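Local coordinates for protein octenoyl-CoA reductase/carboxylase (PDB 4A0S) that reduces and carboxylates 2-octenoyl-CoA with the help of NADP(H), fixing carbon to supply an extender unit for cinnabaramide polyketide biosynthesis, at residues A[44-50]-A[79-85]; A[106-112]-A[165-171]. All coordinates share one frame; numbering follows the deposited sequence.

Contact 1: A[44-50]-A[79-85]. With NAP (NADP nicotinamide-adenine-dinucleotide phosphate), chain F.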
loop_
_atom_site.group_PDB
_atom_site.type_symbol
_atom_site.label_atom_id
_atom_site.label_comp_id
_atom_site.label_asym_id
_atom_site.label_seq_id
_atom_site.Cartn_x
_atom_site.Cartn_y
_atom_site.Cartn_z
ATOM N N LYS A 44 -13.555 28.538 -29.104
ATOM C CA LYS A 44 -14.772 28.757 -28.319
ATOM C C LYS A 44 -14.519 29.754 -27.202
ATOM O O LYS A 44 -14.374 29.392 -26.025
ATOM C CB LYS A 44 -15.289 27.431 -27.775
ATOM C CG LYS A 44 -15.453 26.389 -28.867
ATOM C CD LYS A 44 -15.928 25.064 -28.338
ATOM C CE LYS A 44 -16.147 24.091 -29.492
ATOM N NZ LYS A 44 -16.899 22.902 -29.009
ATOM N N ASP A 45 -14.453 31.016 -27.604
ATOM C CA ASP A 45 -14.098 32.120 -26.735
ATOM C C ASP A 45 -14.980 32.145 -25.498
ATOM O O ASP A 45 -16.165 32.524 -25.576
ATOM C CB ASP A 45 -14.236 33.436 -27.519
ATOM C CG ASP A 45 -13.702 34.642 -26.761
ATOM O OD1 ASP A 45 -13.459 34.529 -25.548
ATOM O OD2 ASP A 45 -13.543 35.721 -27.388
ATOM N N VAL A 46 -14.403 31.756 -24.356
ATOM C CA VAL A 46 -15.172 31.692 -23.102
ATOM C C VAL A 46 -15.864 33.006 -22.811
ATOM O O VAL A 46 -16.844 33.041 -22.079
ATOM C CB VAL A 46 -14.311 31.365 -21.876
ATOM C CG1 VAL A 46 -13.667 30.022 -22.039
ATOM C CG2 VAL A 46 -13.302 32.510 -21.584
ATOM N N ARG A 47 -15.348 34.097 -23.374
ATOM C CA ARG A 47 -15.915 35.400 -23.059
ATOM C C ARG A 47 -17.251 35.569 -23.756
ATOM O O ARG A 47 -18.013 36.467 -23.424
ATOM C CB ARG A 47 -14.966 36.517 -23.463
ATOM C CG ARG A 47 -13.648 36.471 -22.722
ATOM C CD ARG A 47 -12.650 37.425 -23.350
ATOM N NE ARG A 47 -12.385 37.041 -24.730
ATOM C CZ ARG A 47 -11.546 37.682 -25.540
ATOM N NH1 ARG A 47 -10.861 38.731 -25.106
ATOM N NH2 ARG A 47 -11.370 37.251 -26.775
ATOM N N LYS A 48 -17.539 34.704 -24.724
ATOM C CA LYS A 48 -18.821 34.770 -25.429
ATOM C C LYS A 48 -19.939 34.078 -24.645
ATOM O O LYS A 48 -21.123 34.379 -24.822
ATOM C CB LYS A 48 -18.696 34.197 -26.841
ATOM C CG LYS A 48 -17.730 34.971 -27.704
ATOM C CD LYS A 48 -17.777 34.514 -29.142
ATOM C CE LYS A 48 -16.918 35.414 -30.028
ATOM N NZ LYS A 48 -17.277 36.860 -29.885
ATOM N N SER A 49 -19.550 33.175 -23.749
ATOM C CA SER A 49 -20.504 32.413 -22.954
ATOM C C SER A 49 -20.620 32.941 -21.540
ATOM O O SER A 49 -21.721 33.000 -20.989
ATOM C CB SER A 49 -20.088 30.959 -22.915
ATOM O OG SER A 49 -18.788 30.879 -22.368
ATOM N N LEU A 50 -19.487 33.318 -20.947
ATOM C CA LEU A 50 -19.470 33.826 -19.579
ATOM C C LEU A 50 -20.357 35.044 -19.407
ATOM O O LEU A 50 -20.321 35.962 -20.224
ATOM C CB LEU A 50 -18.044 34.122 -19.130
ATOM C CG LEU A 50 -17.258 32.842 -18.826
ATOM C CD1 LEU A 50 -15.786 33.143 -18.566
ATOM C CD2 LEU A 50 -17.867 32.065 -17.643
ATOM N N VAL A 79 -12.753 27.162 -17.742
ATOM C CA VAL A 79 -12.609 27.215 -19.192
ATOM C C VAL A 79 -13.422 26.125 -19.897
ATOM O O VAL A 79 -14.169 26.438 -20.819
ATOM C CB VAL A 79 -11.127 27.108 -19.620
ATOM C CG1 VAL A 79 -10.991 27.111 -21.141
ATOM C CG2 VAL A 79 -10.298 28.218 -18.976
ATOM N N TRP A 80 -13.263 24.862 -19.489
ATOM C CA TRP A 80 -14.049 23.784 -20.087
ATOM C C TRP A 80 -15.537 24.116 -19.992
ATOM O O TRP A 80 -16.254 23.975 -20.975
ATOM C CB TRP A 80 -13.813 22.435 -19.395
ATOM C CG TRP A 80 -12.436 21.880 -19.495
ATOM C CD1 TRP A 80 -11.667 21.425 -18.461
ATOM C CD2 TRP A 80 -11.651 21.729 -20.676
ATOM N NE1 TRP A 80 -10.456 20.983 -18.930
ATOM C CE2 TRP A 80 -10.413 21.168 -20.283
ATOM C CE3 TRP A 80 -11.864 22.024 -22.029
ATOM C CZ2 TRP A 80 -9.393 20.877 -21.200
ATOM C CZ3 TRP A 80 -10.858 21.739 -22.944
ATOM C CH2 TRP A 80 -9.635 21.166 -22.524
ATOM N N SER A 81 -15.983 24.547 -18.805
ATOM C CA SER A 81 -17.376 24.964 -18.571
ATOM C C SER A 81 -17.853 25.979 -19.577
ATOM O O SER A 81 -18.906 25.814 -20.190
ATOM C CB SER A 81 -17.536 25.648 -17.213
ATOM O OG SER A 81 -17.316 24.760 -16.165
ATOM N N ALA A 82 -17.103 27.069 -19.683
ATOM C CA ALA A 82 -17.481 28.185 -20.534
ATOM C C ALA A 82 -17.424 27.827 -22.016
ATOM O O ALA A 82 -17.999 28.520 -22.852
ATOM C CB ALA A 82 -16.618 29.371 -20.240
ATOM N N MET A 83 -16.704 26.758 -22.336
ATOM C CA MET A 83 -16.682 26.204 -23.687
ATOM C C MET A 83 -17.759 25.143 -23.910
ATOM O O MET A 83 -17.908 24.639 -25.031
ATOM C CB MET A 83 -15.324 25.566 -23.965
ATOM C CG MET A 83 -14.185 26.537 -24.100
ATOM S SD MET A 83 -12.603 25.683 -24.191
ATOM C CE MET A 83 -12.785 24.650 -25.615
ATOM N N PHE A 84 -18.487 24.797 -22.846
ATOM C CA PHE A 84 -19.428 23.658 -22.844
ATOM C C PHE A 84 -18.772 22.327 -23.257
ATOM O O PHE A 84 -19.422 21.416 -23.785
ATOM C CB PHE A 84 -20.702 23.982 -23.643
ATOM C CG PHE A 84 -21.328 25.307 -23.267
ATOM C CD1 PHE A 84 -22.105 25.431 -22.118
ATOM C CD2 PHE A 84 -21.134 26.440 -24.065
ATOM C CE1 PHE A 84 -22.682 26.664 -21.761
ATOM C CE2 PHE A 84 -21.703 27.673 -23.716
ATOM C CZ PHE A 84 -22.481 27.779 -22.565
ATOM N N GLU A 85 -17.477 22.217 -22.969
ATOM C CA GLU A 85 -16.697 21.020 -23.264
ATOM C C GLU A 85 -16.251 20.238 -22.017
ATOM O O GLU A 85 -16.067 20.819 -20.949
ATOM C CB GLU A 85 -15.484 21.385 -24.098
ATOM C CG GLU A 85 -15.834 21.802 -25.497
ATOM C CD GLU A 85 -14.621 21.850 -26.383
ATOM O OE1 GLU A 85 -13.504 21.643 -25.865
ATOM O OE2 GLU A 85 -14.780 22.079 -27.597
HETATM P PA NAP F . -3.260 25.453 -16.861
HETATM O O1A NAP F . -2.965 26.383 -15.625
HETATM O O2A NAP F . -3.736 26.128 -18.112
HETATM O O5B NAP F . -1.938 24.727 -17.163
HETATM C C5B NAP F . -1.974 23.718 -18.153
HETATM C C4B NAP F . -0.565 23.611 -18.714
HETATM O O4B NAP F . -0.616 22.551 -19.679
HETATM C C3B NAP F . -0.107 24.885 -19.455
HETATM O O3B NAP F . 0.951 25.419 -18.685
HETATM C C2B NAP F . 0.518 24.371 -20.743
HETATM O O2B NAP F . 1.899 24.054 -20.580
HETATM C C1B NAP F . -0.203 23.098 -21.010
HETATM N N9A NAP F . -1.442 23.420 -21.761
HETATM C C8A NAP F . -2.220 24.513 -21.693
HETATM N N7A NAP F . -3.271 24.389 -22.514
HETATM C C5A NAP F . -3.140 23.205 -23.094
HETATM C C6A NAP F . -3.891 22.551 -24.039
HETATM N N6A NAP F . -5.007 23.112 -24.502
HETATM N N1A NAP F . -3.494 21.351 -24.434
HETATM C C2A NAP F . -2.400 20.780 -23.937
HETATM N N3A NAP F . -1.637 21.381 -23.051
HETATM C C4A NAP F . -1.999 22.592 -22.619
HETATM O O3 NAP F . -4.317 24.317 -16.467
HETATM P PN NAP F . -4.187 23.402 -15.152
HETATM O O1N NAP F . -5.052 24.196 -14.111
HETATM O O2N NAP F . -2.770 23.043 -14.786
HETATM O O5D NAP F . -5.039 22.160 -15.680
HETATM C C5D NAP F . -4.397 21.363 -16.670
HETATM C C4D NAP F . -5.366 20.256 -16.974
HETATM O O4D NAP F . -5.609 19.562 -15.701
HETATM C C3D NAP F . -6.735 20.758 -17.433
HETATM O O3D NAP F . -7.108 19.808 -18.453
HETATM C C2D NAP F . -7.612 20.626 -16.206
HETATM O O2D NAP F . -8.999 20.416 -16.560
HETATM C C1D NAP F . -7.045 19.327 -15.668
HETATM N N1N NAP F . -7.228 19.364 -14.236
HETATM C C2N NAP F . -7.791 18.250 -13.651
HETATM C C3N NAP F . -7.946 18.302 -12.295
HETATM C C7N NAP F . -8.564 17.111 -11.672
HETATM O O7N NAP F . -8.816 16.090 -12.320
HETATM N N7N NAP F . -8.839 17.295 -10.409
HETATM C C4N NAP F . -7.560 19.408 -11.532
HETATM C C5N NAP F . -6.981 20.527 -12.105
HETATM C C6N NAP F . -6.807 20.498 -13.479
HETATM P P2B NAP F . 2.732 23.906 -21.949
HETATM O O1X NAP F . 4.207 24.035 -21.270
HETATM O O2X NAP F . 2.533 22.439 -22.587
HETATM O O3X NAP F . 2.235 25.089 -22.745
HETATM O O HOH W 1 -19.110 23.425 -27.094
#

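Contact 2: A[106-112]-A[165-171]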
loop_
_atom_site.group_PDB
_atom_site.type_symbol
_atom_site.label_atom_id
_atom_site.label_comp_id
_atom_site.label_asym_id
_atom_site.label_seq_id
_atom_site.Cartn_x
_atom_site.Cartn_y
_atom_site.Cartn_z
ATOM N N HIS A 106 -29.356 22.614 -7.674
ATOM C CA HIS A 106 -28.266 22.747 -8.628
ATOM C C HIS A 106 -28.725 22.918 -10.060
ATOM O O HIS A 106 -27.997 23.471 -10.882
ATOM C CB HIS A 106 -27.315 21.564 -8.506
ATOM C CG HIS A 106 -26.591 21.580 -7.221
ATOM N ND1 HIS A 106 -25.499 22.390 -7.013
ATOM C CD2 HIS A 106 -26.878 21.006 -6.033
ATOM C CE1 HIS A 106 -25.105 22.267 -5.759
ATOM N NE2 HIS A 106 -25.929 21.438 -5.145
ATOM N N ASP A 107 -29.944 22.472 -10.331
ATOM C CA ASP A 107 -30.458 22.515 -11.682
ATOM C C ASP A 107 -31.161 23.848 -11.880
ATOM O O ASP A 107 -32.288 24.069 -11.437
ATOM C CB ASP A 107 -31.331 21.292 -11.968
ATOM C CG ASP A 107 -32.014 21.357 -13.316
ATOM O OD1 ASP A 107 -31.580 22.135 -14.204
ATOM O OD2 ASP A 107 -32.986 20.598 -13.485
ATOM N N GLN A 108 -30.428 24.747 -12.526
ATOM C CA GLN A 108 -30.830 26.119 -12.738
ATOM C C GLN A 108 -30.505 26.494 -14.182
ATOM O O GLN A 108 -29.613 25.879 -14.784
ATOM C CB GLN A 108 -30.058 27.032 -11.771
ATOM C CG GLN A 108 -30.387 26.831 -10.293
ATOM C CD GLN A 108 -31.869 26.986 -9.986
ATOM O OE1 GLN A 108 -32.594 27.673 -10.716
ATOM N NE2 GLN A 108 -32.332 26.342 -8.913
ATOM N N PRO A 109 -31.219 27.501 -14.743
ATOM C CA PRO A 109 -30.932 27.996 -16.093
ATOM C C PRO A 109 -29.607 28.769 -16.162
ATOM O O PRO A 109 -29.181 29.192 -17.243
ATOM C CB PRO A 109 -32.112 28.937 -16.398
ATOM C CG PRO A 109 -33.008 28.928 -15.221
ATOM C CD PRO A 109 -32.288 28.273 -14.081
ATOM N N TYR A 110 -28.975 28.944 -15.006
ATOM C CA TYR A 110 -27.680 29.586 -14.892
ATOM C C TYR A 110 -26.772 28.608 -14.172
ATOM O O TYR A 110 -27.238 27.767 -13.391
ATOM C CB TYR A 110 -27.786 30.890 -14.091
ATOM C CG TYR A 110 -28.354 30.705 -12.702
ATOM C CD1 TYR A 110 -29.735 30.692 -12.480
ATOM C CD2 TYR A 110 -27.503 30.528 -11.605
ATOM C CE1 TYR A 110 -30.258 30.503 -11.184
ATOM C CE2 TYR A 110 -28.017 30.347 -10.316
ATOM C CZ TYR A 110 -29.383 30.335 -10.119
ATOM O OH TYR A 110 -29.865 30.158 -8.842
ATOM N N HIS A 111 -25.481 28.703 -14.450
ATOM C CA HIS A 111 -24.520 27.927 -13.719
ATOM C C HIS A 111 -23.425 28.828 -13.201
ATOM O O HIS A 111 -22.655 29.383 -13.984
ATOM C CB HIS A 111 -23.925 26.840 -14.583
ATOM C CG HIS A 111 -22.986 25.952 -13.838
ATOM N ND1 HIS A 111 -22.217 24.997 -14.460
ATOM C CD2 HIS A 111 -22.703 25.868 -12.514
ATOM C CE1 HIS A 111 -21.501 24.362 -13.549
ATOM N NE2 HIS A 111 -21.776 24.875 -12.363
ATOM N N VAL A 112 -23.366 28.959 -11.880
ATOM C CA VAL A 112 -22.315 29.733 -11.241
ATOM C C VAL A 112 -21.058 28.890 -11.093
ATOM O O VAL A 112 -21.013 27.929 -10.332
ATOM C CB VAL A 112 -22.757 30.303 -9.904
ATOM C CG1 VAL A 112 -21.642 31.197 -9.318
ATOM C CG2 VAL A 112 -24.086 31.084 -10.080
ATOM N N GLY A 165 -18.797 23.949 -8.513
ATOM C CA GLY A 165 -18.808 24.933 -9.595
ATOM C C GLY A 165 -18.637 24.354 -10.984
ATOM O O GLY A 165 -18.572 25.098 -11.953
ATOM N N PHE A 166 -18.553 23.028 -11.083
ATOM C CA PHE A 166 -18.456 22.356 -12.369
ATOM C C PHE A 166 -19.589 21.345 -12.542
ATOM O O PHE A 166 -20.389 21.485 -13.439
ATOM C CB PHE A 166 -17.078 21.706 -12.564
ATOM C CG PHE A 166 -16.910 21.075 -13.901
ATOM C CD1 PHE A 166 -16.728 21.859 -15.041
ATOM C CD2 PHE A 166 -16.974 19.698 -14.039
ATOM C CE1 PHE A 166 -16.588 21.277 -16.300
ATOM C CE2 PHE A 166 -16.830 19.098 -15.297
ATOM C CZ PHE A 166 -16.640 19.900 -16.434
ATOM N N GLU A 167 -19.659 20.342 -11.671
ATOM C CA GLU A 167 -20.852 19.489 -11.595
ATOM C C GLU A 167 -21.811 19.972 -10.519
ATOM O O GLU A 167 -22.834 19.336 -10.265
ATOM C CB GLU A 167 -20.485 18.026 -11.324
ATOM C CG GLU A 167 -19.786 17.331 -12.473
ATOM C CD GLU A 167 -18.305 17.159 -12.243
ATOM O OE1 GLU A 167 -17.853 17.413 -11.110
ATOM O OE2 GLU A 167 -17.584 16.737 -13.193
ATOM N N THR A 168 -21.470 21.071 -9.858
ATOM C CA THR A 168 -22.393 21.678 -8.924
ATOM C C THR A 168 -22.556 23.125 -9.278
ATOM O O THR A 168 -21.694 23.721 -9.908
ATOM C CB THR A 168 -21.959 21.606 -7.433
ATOM O OG1 THR A 168 -21.070 22.674 -7.120
ATOM C CG2 THR A 168 -21.340 20.257 -7.086
ATOM N N ASN A 169 -23.660 23.687 -8.827
ATOM C CA ASN A 169 -23.880 25.083 -9.005
ATOM C C ASN A 169 -23.285 25.820 -7.817
ATOM O O ASN A 169 -22.703 25.208 -6.905
ATOM C CB ASN A 169 -25.374 25.369 -9.114
ATOM C CG ASN A 169 -25.677 26.421 -10.150
ATOM O OD1 ASN A 169 -24.962 27.424 -10.260
ATOM N ND2 ASN A 169 -26.742 26.208 -10.918
ATOM N N PHE A 170 -23.438 27.134 -7.842
ATOM C CA PHE A 170 -23.109 27.984 -6.693
ATOM C C PHE A 170 -21.621 27.936 -6.415
ATOM O O PHE A 170 -21.173 27.887 -5.268
ATOM C CB PHE A 170 -23.969 27.632 -5.473
ATOM C CG PHE A 170 -25.389 27.284 -5.838
ATOM C CD1 PHE A 170 -26.169 28.193 -6.558
ATOM C CD2 PHE A 170 -25.931 26.054 -5.490
ATOM C CE1 PHE A 170 -27.490 27.874 -6.940
ATOM C CE2 PHE A 170 -27.239 25.717 -5.842
ATOM C CZ PHE A 170 -28.029 26.642 -6.578
ATOM N N GLY A 171 -20.869 27.953 -7.512
ATOM C CA GLY A 171 -19.434 27.998 -7.456
ATOM C C GLY A 171 -18.874 29.305 -6.921
ATOM O O GLY A 171 -19.612 30.242 -6.577
#

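Contact 1: A[44-50]-A[79-85]
Lys44 NZ is gripped from two directions, by the carboxylate of Glu85 and by a water. Glu85 OE2 takes the ammonium group at 2.7 Å in a salt bridge, using its anti lone pair, turned away from the other oxygen. The water accepts from Lys44 NZ at 3.0 Å and donates to Met83 O at 2.7 Å, tying the lysine to the backbone as well. With CG set beside the backbone N (chi1 -53°) and the rest of the chain extended, Lys44 reaches past Met83 and crosses the Glu85 side chain at about a right angle. At its root, Lys44 O lies 3.4 Å from Met83 CG.

The pair of segments brings a short, weakly bonded helical turn at about 46-49 against the C-terminal end of helix 76-82. Asp45 is the N-cap of the first: its OD1 accepts from Arg47 N, met from above the carboxylate plane, while the Arg47 guanidinium grips both carboxylate oxygens side-on. The second helix closes in a Schellman motif, with Phe84 at positive phi and Glu85 N bonded back to Trp80 O at 2.9 Å. Packing is tight where Val46 CB stands 3.5 Å from Ala82 CB; Leu50, just past the turn, rests its CG on the same methyl at an ordinary distance. Ser49 OG lies close to both Ala82 O and Val46 O, and its CB meets the Phe84 ring obliquely. Gln401 of helix 393-401 bonds Lys44 O and Val46 N. From helix 76-82, Trp80 NE1 donates to O2D of the nicotinamide ribose of NADP at 2.8 Å, with the oxygen at the edge of the indole.

Contact 2: A[106-112]-A[165-171]
This is a buried docking of a loop onto a strand, built on hydrogen bonds, within the GroES-like part of the reductase: residues 165-171, between strands 162-163 and 176-180, fold against strand 110-112 and the turn leading into it. The amide of Asn169 fills the turn and uses both of its ends. ND2 donates to His106 O and to Tyr110 O, each at 3.0 Å and each close to the amide plane, while OD1 accepts from Val112 N at 2.7 Å and from the backbone N of its own neighbour Phe170. Four bonds thus fix the rotation of the amide, and an alanine here would probably leave the carbonyls of His106 and Tyr110 and the N-H of Val112 without their mates and the turn less firmly shaped. The backbone joins in: Asn169 N donates to His106 ND1 at 2.9 Å, nearly in the imidazole plane, and Gly171 N donates to Val112 O at 2.8 Å. His111, whose ring points edge-first into the loop with CG anti to the backbone N (chi1 -176°), gives NE2 to Thr168 O at 2.7 Å from above the carbonyl plane. Phe170 has its ring centre over Asn169 CB, its CE2 over one face of the His106 ring, and its edge toward Tyr110 OH; the two rings of His106 and Phe170 meet obliquely, planes at 45°. On the far side of His111, ND1 bonds Thr89 OG1 of helix 89-97. Strand 110-112 pairs antiparallel with strand 24-31, and Phe170 is backbone-bonded to Val178 of strand 176-180.

Contacts 1 and 2 have centres about 14 Å apart and touch directly, Ser81 OG of helix 76-82 packing 3.2 Å from Phe166 CD1 of the 165-171 loop. Their meeting point borders the pockets of the bound NADP and octanoyl-CoA. Trp80 from contact 1 and Phe166 from contact 2, with side chains about 4 Å apart at their nearest atoms, both touch the bound octanoyl-CoA, and Trp80 also holds the NADP, which lies about 8 Å, nearest atoms, from the side chain of Phe166. Strand 24-31 and helix 89-97 are common neighbours: Leu30 packs on Ser49 and Ser81 and pairs with His111, while Thr89 touches both Ser81 and Phe166. Met352 of a neighbouring subunit packs on Glu167, beside Phe166.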